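D-alanyl-D-alanine carboxypeptidase (PDB 5ZHF) cleaves the C-terminal D-alanine from peptidoglycan-derived pentapeptides as a zinc-dependent carboxypeptidase linked to vancomycin resistance. Local coordinates at residues 43-48 with 174-179; 67-72 with 144-149; 82-85 with 90-93. All blocks are in the same frame, centred on the assembly; numbering follows the deposited sequence.

Three ways of joining chain segments to one antiparallel sheet are combined here. Contacts 1 and 2 are buried; contact 2 carries the zinc ligand Asp-147 and contact 1 lies close to the metal site, whereas contact 3 lies farther out and is only partly buried. The first is largely polar and bridged by water, with an arginine reaching from the end of strand 173-175 to an extended loop. Contact 2 is mainly an aliphatic seam, in which a leucine also lies against an aspartate held by an arginine. Contact 3 sets helix 74-86 against edge strand 91-95, apolar inside and hydrated outside. Ile-44 packs on Leu-144 between contacts 1 and 2, while contacts 2 and 3 share the pairing of strands 145-150 and 91-95.

Contact 1 (43-48 with 174-179)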
loop_
_atom_site.group_PDB
_atom_site.type_symbol
_atom_site.label_atom_id
_atom_site.label_comp_id
_atom_site.label_asym_id
_atom_site.label_seq_id
_atom_site.Cartn_x
_atom_site.Cartn_y
_atom_site.Cartn_z
ATOM N N LEU A 43 6.443 -8.493 -8.704
ATOM C CA LEU A 43 7.496 -8.295 -7.711
ATOM C C LEU A 43 8.287 -7.008 -7.937
ATOM O O LEU A 43 9.315 -6.794 -7.273
ATOM C CB LEU A 43 8.442 -9.499 -7.702
ATOM C CG LEU A 43 7.939 -10.756 -7.020
ATOM C CD1 LEU A 43 9.012 -11.837 -7.147
ATOM C CD2 LEU A 43 7.603 -10.501 -5.558
ATOM N N ILE A 44 7.813 -6.135 -8.826
ATOM C CA ILE A 44 8.453 -4.867 -9.066
ATOM C C ILE A 44 8.646 -4.053 -7.770
ATOM O O ILE A 44 7.732 -3.955 -6.951
ATOM C CB ILE A 44 7.734 -4.038 -10.160
ATOM C CG1 ILE A 44 8.587 -2.818 -10.530
ATOM C CG2 ILE A 44 6.316 -3.652 -9.746
ATOM C CD1 ILE A 44 8.080 -2.051 -11.743
ATOM N N LEU A 45 9.864 -3.568 -7.561
ATOM C CA LEU A 45 10.198 -2.791 -6.387
ATOM C C LEU A 45 10.082 -1.305 -6.670
ATOM O O LEU A 45 10.773 -0.770 -7.547
ATOM C CB LEU A 45 11.608 -3.154 -5.915
ATOM C CG LEU A 45 12.062 -2.495 -4.606
ATOM C CD1 LEU A 45 11.095 -2.806 -3.466
ATOM C CD2 LEU A 45 13.471 -2.941 -4.231
ATOM N N VAL A 46 9.195 -0.621 -5.925
ATOM C CA VAL A 46 9.054 0.831 -5.994
ATOM C C VAL A 46 9.222 1.392 -4.586
ATOM O O VAL A 46 8.486 1.037 -3.669
ATOM C CB VAL A 46 7.703 1.283 -6.603
ATOM C CG1 VAL A 46 7.533 2.795 -6.521
ATOM C CG2 VAL A 46 7.636 0.822 -8.051
ATOM N N ASN A 47 10.190 2.274 -4.431
ATOM C CA ASN A 47 10.473 2.935 -3.176
ATOM C C ASN A 47 11.307 4.167 -3.457
ATOM O O ASN A 47 11.468 4.500 -4.572
ATOM C CB ASN A 47 11.097 2.021 -2.135
ATOM C CG ASN A 47 12.476 1.515 -2.502
ATOM O OD1 ASN A 47 13.140 2.006 -3.366
ATOM N ND2 ASN A 47 12.894 0.529 -1.796
ATOM N N ARG A 48 11.844 4.826 -2.449
ATOM C CA ARG A 48 12.687 6.020 -2.703
ATOM C C ARG A 48 13.940 5.749 -3.560
ATOM O O ARG A 48 14.427 6.595 -4.236
ATOM C CB ARG A 48 12.999 6.711 -1.398
ATOM C CG ARG A 48 11.739 6.909 -0.597
ATOM C CD ARG A 48 11.888 7.975 0.459
ATOM N NE ARG A 48 12.686 7.578 1.603
ATOM C CZ ARG A 48 12.178 7.135 2.742
ATOM N NH1 ARG A 48 12.964 6.791 3.753
ATOM N NH2 ARG A 48 10.878 7.076 2.871
ATOM N N ILE A 174 0.463 -8.204 0.673
ATOM C CA ILE A 174 1.273 -8.067 1.879
ATOM C C ILE A 174 1.055 -6.728 2.569
ATOM O O ILE A 174 0.769 -5.692 1.920
ATOM C CB ILE A 174 2.784 -8.278 1.609
ATOM C CG1 ILE A 174 3.329 -7.248 0.593
ATOM C CG2 ILE A 174 3.006 -9.685 1.098
ATOM C CD1 ILE A 174 4.817 -7.389 0.282
ATOM N N ARG A 175 1.197 -6.772 3.900
ATOM C CA ARG A 175 1.261 -5.582 4.727
ATOM C C ARG A 175 2.621 -4.964 4.441
ATOM O O ARG A 175 3.656 -5.415 4.953
ATOM C CB ARG A 175 1.096 -5.948 6.207
ATOM C CG ARG A 175 1.032 -4.750 7.124
ATOM C CD ARG A 175 0.984 -5.196 8.564
ATOM N NE ARG A 175 0.933 -4.060 9.485
ATOM C CZ ARG A 175 0.629 -4.161 10.782
ATOM N NH1 ARG A 175 0.307 -5.333 11.322
ATOM N NH2 ARG A 175 0.607 -3.075 11.537
ATOM N N ARG A 176 2.614 -3.979 3.556
ATOM C CA ARG A 176 3.838 -3.535 2.900
ATOM C C ARG A 176 4.830 -2.858 3.834
ATOM O O ARG A 176 6.050 -2.950 3.614
ATOM C CB ARG A 176 3.479 -2.561 1.800
ATOM C CG ARG A 176 4.639 -2.041 0.983
ATOM C CD ARG A 176 5.359 -3.155 0.279
ATOM N NE ARG A 176 6.459 -2.651 -0.526
ATOM C CZ ARG A 176 7.700 -2.420 -0.090
ATOM N NH1 ARG A 176 8.021 -2.556 1.202
ATOM N NH2 ARG A 176 8.623 -2.013 -0.958
ATOM N N TYR A 177 4.305 -2.133 4.814
ATOM C CA TYR A 177 5.114 -1.281 5.694
ATOM C C TYR A 177 4.874 -1.657 7.158
ATOM O O TYR A 177 4.231 -0.915 7.894
ATOM C CB TYR A 177 4.798 0.182 5.440
ATOM C CG TYR A 177 4.964 0.629 3.999
ATOM C CD1 TYR A 177 6.186 0.467 3.325
ATOM C CD2 TYR A 177 3.895 1.188 3.290
ATOM C CE1 TYR A 177 6.343 0.892 2.017
ATOM C CE2 TYR A 177 4.048 1.613 1.969
ATOM C CZ TYR A 177 5.265 1.445 1.329
ATOM O OH TYR A 177 5.409 1.876 0.012
ATOM N N PRO A 178 5.384 -2.819 7.563
ATOM C CA PRO A 178 5.118 -3.278 8.921
ATOM C C PRO A 178 5.902 -2.503 9.967
ATOM O O PRO A 178 6.925 -1.889 9.659
ATOM C CB PRO A 178 5.519 -4.756 8.895
ATOM C CG PRO A 178 6.440 -4.910 7.781
ATOM C CD PRO A 178 6.188 -3.796 6.806
ATOM N N PRO A 179 5.394 -2.495 11.204
ATOM C CA PRO A 179 6.004 -1.644 12.230
ATOM C C PRO A 179 7.439 -2.022 12.603
ATOM O O PRO A 179 8.206 -1.163 13.025
ATOM C CB PRO A 179 5.056 -1.804 13.437
ATOM C CG PRO A 179 4.257 -3.026 13.179
ATOM C CD PRO A 179 4.171 -3.169 11.685
HETATM O O HOH W 1 7.668 -1.460 -3.666
HETATM O O HOH W 2 7.929 1.635 -0.968
#
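The backbones at Leu-45 and Val-46 and at Arg-176 and Tyr-177 do not meet directly: residues 44-47 run extended within a loop, and residues 174-179 leave strand 173-175 and turn at Arg-176, so side chains and two waters span the gap. Arg-176 is the main bridge. Its CG is anti to the backbone N (chi1 -178°) and the chain bends at chi2 (61°), after which the guanidinium reaches the loop. There it crosses the Leu-45 side chain at about a right angle, with NH2 3.6 Å from Leu-45 CD1. A water in the guanidinium plane accepts from Arg-176 NH2 and, at 2.9 Å, from Val-46 N, so the backbone amide and the arginine share one acceptor. A second water donates to Val-46 O at 2.8 Å and lies 2.7 Å from Tyr-177 OH, at the edge of the phenol ring. Two adjacent side chains thus address the two polar backbone groups of one valine through separate waters. Arg-176 CG sits over the centre of one face of the Tyr-177 ring, 3.5 Å above its plane, and Tyr-177 CE1 in turn lies over one face of the guanidinium, 3.8 Å above it and offset toward the rim. Salt bridges from NE to Glu-139 and from NH2 to Glu-213 hold the charged end of Arg-176. Tyr-177 also meets the ring of the zinc ligand His-193, placing this hydrated junction beside the metal site. Helix 212-218 packs against Leu-45 and Arg-176, and strand 193-196 carries the sheet onward beside strand 173-175.

Contact 2 (67-72 with 144-149). With ZN (zinc ion), chain C.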
loop_
_atom_site.group_PDB
_atom_site.type_symbol
_atom_site.label_atom_id
_atom_site.label_comp_id
_atom_site.label_asym_id
_atom_site.label_seq_id
_atom_site.Cartn_x
_atom_site.Cartn_y
_atom_site.Cartn_z
ATOM N N GLU A 67 -12.370 4.278 -7.344
ATOM C CA GLU A 67 -10.933 4.022 -7.260
ATOM C C GLU A 67 -10.564 3.023 -8.355
ATOM O O GLU A 67 -11.400 2.239 -8.790
ATOM C CB GLU A 67 -10.530 3.454 -5.891
ATOM C CG GLU A 67 -10.773 4.417 -4.735
ATOM C CD GLU A 67 -9.964 5.707 -4.831
ATOM O OE1 GLU A 67 -8.768 5.663 -5.159
ATOM O OE2 GLU A 67 -10.547 6.770 -4.527
ATOM N N ARG A 68 -9.329 3.123 -8.824
ATOM C CA ARG A 68 -8.822 2.265 -9.894
ATOM C C ARG A 68 -7.686 1.391 -9.403
ATOM O O ARG A 68 -6.937 1.783 -8.510
ATOM C CB ARG A 68 -8.355 3.120 -11.068
ATOM C CG ARG A 68 -9.509 3.715 -11.868
ATOM C CD ARG A 68 -9.022 4.656 -12.978
ATOM N NE ARG A 68 -8.332 5.816 -12.416
ATOM C CZ ARG A 68 -7.591 6.696 -13.086
ATOM N NH1 ARG A 68 -7.397 6.580 -14.387
ATOM N NH2 ARG A 68 -7.039 7.721 -12.429
ATOM N N ILE A 69 -7.572 0.216 -10.023
ATOM C CA ILE A 69 -6.530 -0.763 -9.713
ATOM C C ILE A 69 -6.024 -1.388 -11.015
ATOM O O ILE A 69 -6.746 -1.426 -12.007
ATOM C CB ILE A 69 -7.046 -1.876 -8.778
ATOM C CG1 ILE A 69 -8.290 -2.545 -9.378
ATOM C CG2 ILE A 69 -7.293 -1.314 -7.386
ATOM C CD1 ILE A 69 -8.588 -3.897 -8.799
ATOM N N ASP A 70 -4.796 -1.890 -10.985
ATOM C CA ASP A 70 -4.278 -2.739 -12.073
ATOM C C ASP A 70 -5.268 -3.888 -12.291
ATOM O O ASP A 70 -5.595 -4.626 -11.373
ATOM C CB ASP A 70 -2.869 -3.215 -11.695
ATOM C CG ASP A 70 -2.169 -3.979 -12.809
ATOM O OD1 ASP A 70 -2.844 -4.680 -13.593
ATOM O OD2 ASP A 70 -0.939 -3.844 -12.885
ATOM N N ILE A 71 -5.782 -4.012 -13.513
ATOM C CA ILE A 71 -6.746 -5.074 -13.827
ATOM C C ILE A 71 -6.232 -6.472 -13.386
ATOM O O ILE A 71 -7.016 -7.327 -13.010
ATOM C CB ILE A 71 -7.134 -5.080 -15.326
ATOM C CG1 ILE A 71 -8.311 -6.027 -15.631
ATOM C CG2 ILE A 71 -5.933 -5.497 -16.177
ATOM C CD1 ILE A 71 -9.641 -5.724 -14.979
ATOM N N ARG A 72 -4.907 -6.670 -13.376
ATOM C CA ARG A 72 -4.350 -7.964 -13.029
ATOM C C ARG A 72 -4.604 -8.395 -11.589
ATOM O O ARG A 72 -4.568 -9.593 -11.301
ATOM C CB ARG A 72 -2.849 -7.994 -13.342
ATOM C CG ARG A 72 -2.566 -7.934 -14.832
ATOM C CD ARG A 72 -1.084 -7.796 -15.105
ATOM N NE ARG A 72 -0.606 -6.455 -14.806
ATOM C CZ ARG A 72 0.599 -5.973 -15.112
ATOM N NH1 ARG A 72 1.499 -6.715 -15.759
ATOM N NH2 ARG A 72 0.911 -4.732 -14.787
ATOM N N LEU A 144 -0.822 -1.399 -8.035
ATOM C CA LEU A 144 -0.663 -2.644 -7.293
ATOM C C LEU A 144 -0.891 -2.482 -5.800
ATOM O O LEU A 144 -0.836 -3.479 -5.083
ATOM C CB LEU A 144 0.747 -3.231 -7.523
ATOM C CG LEU A 144 1.008 -3.643 -8.978
ATOM C CD1 LEU A 144 2.385 -4.275 -9.108
ATOM C CD2 LEU A 144 -0.055 -4.606 -9.473
ATOM N N ALA A 145 -1.157 -1.245 -5.352
ATOM C CA ALA A 145 -1.365 -0.979 -3.929
ATOM C C ALA A 145 -2.708 -0.379 -3.662
ATOM O O ALA A 145 -3.224 0.447 -4.443
ATOM C CB ALA A 145 -0.287 -0.052 -3.374
ATOM N N VAL A 146 -3.270 -0.805 -2.545
ATOM C CA VAL A 146 -4.531 -0.270 -2.067
ATOM C C VAL A 146 -4.405 0.106 -0.599
ATOM O O VAL A 146 -3.836 -0.633 0.191
ATOM C CB VAL A 146 -5.717 -1.241 -2.294
ATOM C CG1 VAL A 146 -6.103 -1.283 -3.764
ATOM C CG2 VAL A 146 -5.422 -2.637 -1.770
ATOM N N ASP A 147 -4.969 1.266 -0.239
ATOM C CA ASP A 147 -5.181 1.577 1.168
ATOM C C ASP A 147 -6.548 1.084 1.510
ATOM O O ASP A 147 -7.519 1.473 0.870
ATOM C CB ASP A 147 -5.065 3.067 1.447
ATOM C CG ASP A 147 -3.692 3.609 1.152
ATOM O OD1 ASP A 147 -2.679 2.877 1.290
ATOM O OD2 ASP A 147 -3.621 4.798 0.836
ATOM N N ILE A 148 -6.619 0.175 2.469
ATOM C CA ILE A 148 -7.846 -0.491 2.805
ATOM C C ILE A 148 -8.224 0.016 4.186
ATOM O O ILE A 148 -7.432 -0.105 5.113
ATOM C CB ILE A 148 -7.700 -2.024 2.802
ATOM C CG1 ILE A 148 -7.322 -2.512 1.388
ATOM C CG2 ILE A 148 -9.021 -2.654 3.272
ATOM C CD1 ILE A 148 -6.889 -3.980 1.350
ATOM N N ASN A 149 -9.411 0.599 4.301
ATOM C CA ASN A 149 -9.930 1.035 5.598
ATOM C C ASN A 149 -11.181 0.264 5.928
ATOM O O ASN A 149 -11.681 -0.538 5.137
ATOM C CB ASN A 149 -10.214 2.539 5.556
ATOM C CG ASN A 149 -8.957 3.375 5.640
ATOM O OD1 ASN A 149 -7.914 2.939 6.151
ATOM N ND2 ASN A 149 -9.064 4.612 5.177
HETATM ZN ZN ZN C . -0.936 3.619 0.694
HETATM O O HOH W 3 -0.270 5.019 2.281
#
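Asp-70 and Leu-144 lie side by side and point the same way, whereas Ile-69 and Val-146 meet at a slant, so two differently oriented pairs make up this buried seam. In the first, the CD2 branch of Leu-144 touches the aspartate along its flank, 3.8 Å from Asp-70 CB and 3.6 Å from Asp-70 OD2. The carboxylate is turned to its own segment. With CG anti to the backbone N (chi1 -174°), it accepts at OD1 from Arg-72 N at 2.9 Å, an Asx turn where strand 68-70 gives way to a 3-10 segment. Arg-72 also grips it side-on: NE bonds OD1 almost straight (169°), giving that oxygen two donors, and NH2 uses the syn lone pair of OD2 at 2.8 Å. Backbone and guanidinium together fix the rotation of the carboxylate. In the second pair the branch methyls do the touching, Ile-69 CG2 standing 3.8 Å from Val-146 CG1. One residue beyond Val-146, Asp-147 OD1 binds the zinc ion at 2.0 Å; His-140, His-193 and a water 2.2 Å from the zinc ion complete the four ligands, and Arg-98 forms a salt bridge with Asp-147 OD2. The strand therefore joins apolar packing to metal binding. Strand 145-150 lies between 91-95 and 193-196 in the main sheet, while 68-70 pairs with 60-62 in a two-stranded sheet, linked across by a backbone hydrogen bond between Asp-70 and Gly-143.

Contact 3 (82-85 with 90-93); sequences DAAR and YPIV
Ala-84 and Pro-91 form the buried, apolar part of this contact, while Arg-85 and Tyr-90 make its solvent-facing side. On the buried side the methyl of Ala-84, directed at the strand, meets the proline ring at CG and CD, with Ala-84 CB 3.9 Å from Pro-91 CG. Outside this apolar patch the character changes. The Arg-85 side chain, extended from CG to NE, crosses Tyr-90 at about a right angle and lays its CG methylene 3.7 Å from CD2 of the phenol ring. The guanidinium lies further along, its plane turned 33° from that of the ring; Arg-85 NH2 lies 4.1 Å from Pro-91 O, and two waters bridge arginine and carbonyl. One water accepts from Arg-85 NE at 2.9 Å and donates to Pro-91 O at 2.8 Å. Another, held only weakly by Arg-85 NH2, donates to the same carbonyl oxygen. Both waters lie at the edge of the guanidinium, in its plane, so one backbone acceptor receives two hydrated links from a single charged group. Tyr-90 also meets the ring of His-154. The contact packs a helix on the strand that follows it after a short turn, away from the metal, the Pro-91 side chain being about 14 Å from the zinc ion. Helix 74-86 thus covers the start of edge strand 91-95, which pairs antiparallel with 145-150, and helix 157-167 closes over the inner side through Trp-163 on Ala-84 and Val-160 on Pro-91.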
loop_
_atom_site.group_PDB
_atom_site.type_symbol
_atom_site.label_atom_id
_atom_site.label_comp_id
_atom_site.label_asym_id
_atom_site.label_seq_id
_atom_site.Cartn_x
_atom_site.Cartn_y
_atom_site.Cartn_z
ATOM N N ASP A 82 -14.369 -10.493 -0.443
ATOM C CA ASP A 82 -15.363 -11.533 -0.204
ATOM C C ASP A 82 -15.079 -12.325 1.075
ATOM O O ASP A 82 -16.001 -12.590 1.854
ATOM C CB ASP A 82 -15.430 -12.508 -1.384
ATOM C CG ASP A 82 -16.085 -11.924 -2.624
ATOM O OD1 ASP A 82 -16.650 -10.818 -2.593
ATOM O OD2 ASP A 82 -16.042 -12.623 -3.659
ATOM N N ALA A 83 -13.806 -12.686 1.297
ATOM C CA ALA A 83 -13.392 -13.451 2.478
ATOM C C ALA A 83 -13.522 -12.644 3.758
ATOM O O ALA A 83 -13.969 -13.170 4.789
ATOM C CB ALA A 83 -11.941 -13.932 2.331
ATOM N N ALA A 84 -13.135 -11.370 3.703
ATOM C CA ALA A 84 -13.285 -10.494 4.873
ATOM C C ALA A 84 -14.773 -10.422 5.275
ATOM O O ALA A 84 -15.122 -10.631 6.445
ATOM C CB ALA A 84 -12.719 -9.116 4.580
ATOM N N ARG A 85 -15.651 -10.188 4.294
ATOM C CA ARG A 85 -17.076 -10.050 4.570
ATOM C C ARG A 85 -17.681 -11.339 5.074
ATOM O O ARG A 85 -18.524 -11.298 5.944
ATOM C CB ARG A 85 -17.818 -9.535 3.358
ATOM C CG ARG A 85 -17.448 -8.108 3.017
ATOM C CD ARG A 85 -18.052 -7.706 1.687
ATOM N NE ARG A 85 -17.636 -6.375 1.256
ATOM C CZ ARG A 85 -17.425 -6.012 -0.012
ATOM N NH1 ARG A 85 -17.563 -6.872 -1.023
ATOM N NH2 ARG A 85 -17.076 -4.756 -0.277
ATOM N N TYR A 90 -15.728 -5.707 7.221
ATOM C CA TYR A 90 -16.235 -4.941 6.076
ATOM C C TYR A 90 -15.277 -3.827 5.640
ATOM O O TYR A 90 -15.295 -2.723 6.196
ATOM C CB TYR A 90 -17.627 -4.372 6.429
ATOM C CG TYR A 90 -18.628 -5.486 6.467
ATOM C CD1 TYR A 90 -18.796 -6.242 7.624
ATOM C CD2 TYR A 90 -19.337 -5.839 5.329
ATOM C CE1 TYR A 90 -19.688 -7.295 7.656
ATOM C CE2 TYR A 90 -20.226 -6.901 5.346
ATOM C CZ TYR A 90 -20.384 -7.623 6.503
ATOM O OH TYR A 90 -21.285 -8.675 6.513
ATOM N N PRO A 91 -14.377 -4.125 4.681
ATOM C CA PRO A 91 -13.406 -3.121 4.270
ATOM C C PRO A 91 -13.871 -2.264 3.099
ATOM O O PRO A 91 -14.851 -2.588 2.429
ATOM C CB PRO A 91 -12.168 -3.959 3.859
ATOM C CG PRO A 91 -12.718 -5.318 3.559
ATOM C CD PRO A 91 -14.104 -5.442 4.083
ATOM N N ILE A 92 -13.132 -1.198 2.845
ATOM C CA ILE A 92 -13.312 -0.363 1.660
ATOM C C ILE A 92 -11.932 -0.052 1.099
ATOM O O ILE A 92 -10.940 -0.030 1.847
ATOM C CB ILE A 92 -14.034 0.978 1.976
ATOM C CG1 ILE A 92 -13.210 1.829 2.957
ATOM C CG2 ILE A 92 -15.431 0.730 2.559
ATOM C CD1 ILE A 92 -13.739 3.257 3.119
ATOM N N VAL A 93 -11.885 0.243 -0.189
ATOM C CA VAL A 93 -10.653 0.719 -0.820
ATOM C C VAL A 93 -10.669 2.237 -0.724
ATOM O O VAL A 93 -11.362 2.923 -1.489
ATOM C CB VAL A 93 -10.513 0.264 -2.275
ATOM C CG1 VAL A 93 -9.219 0.837 -2.886
ATOM C CG2 VAL A 93 -10.551 -1.261 -2.390
HETATM O O HOH W 4 -17.191 -4.081 2.964
HETATM O O HOH W 5 -16.027 -2.115 -0.050
#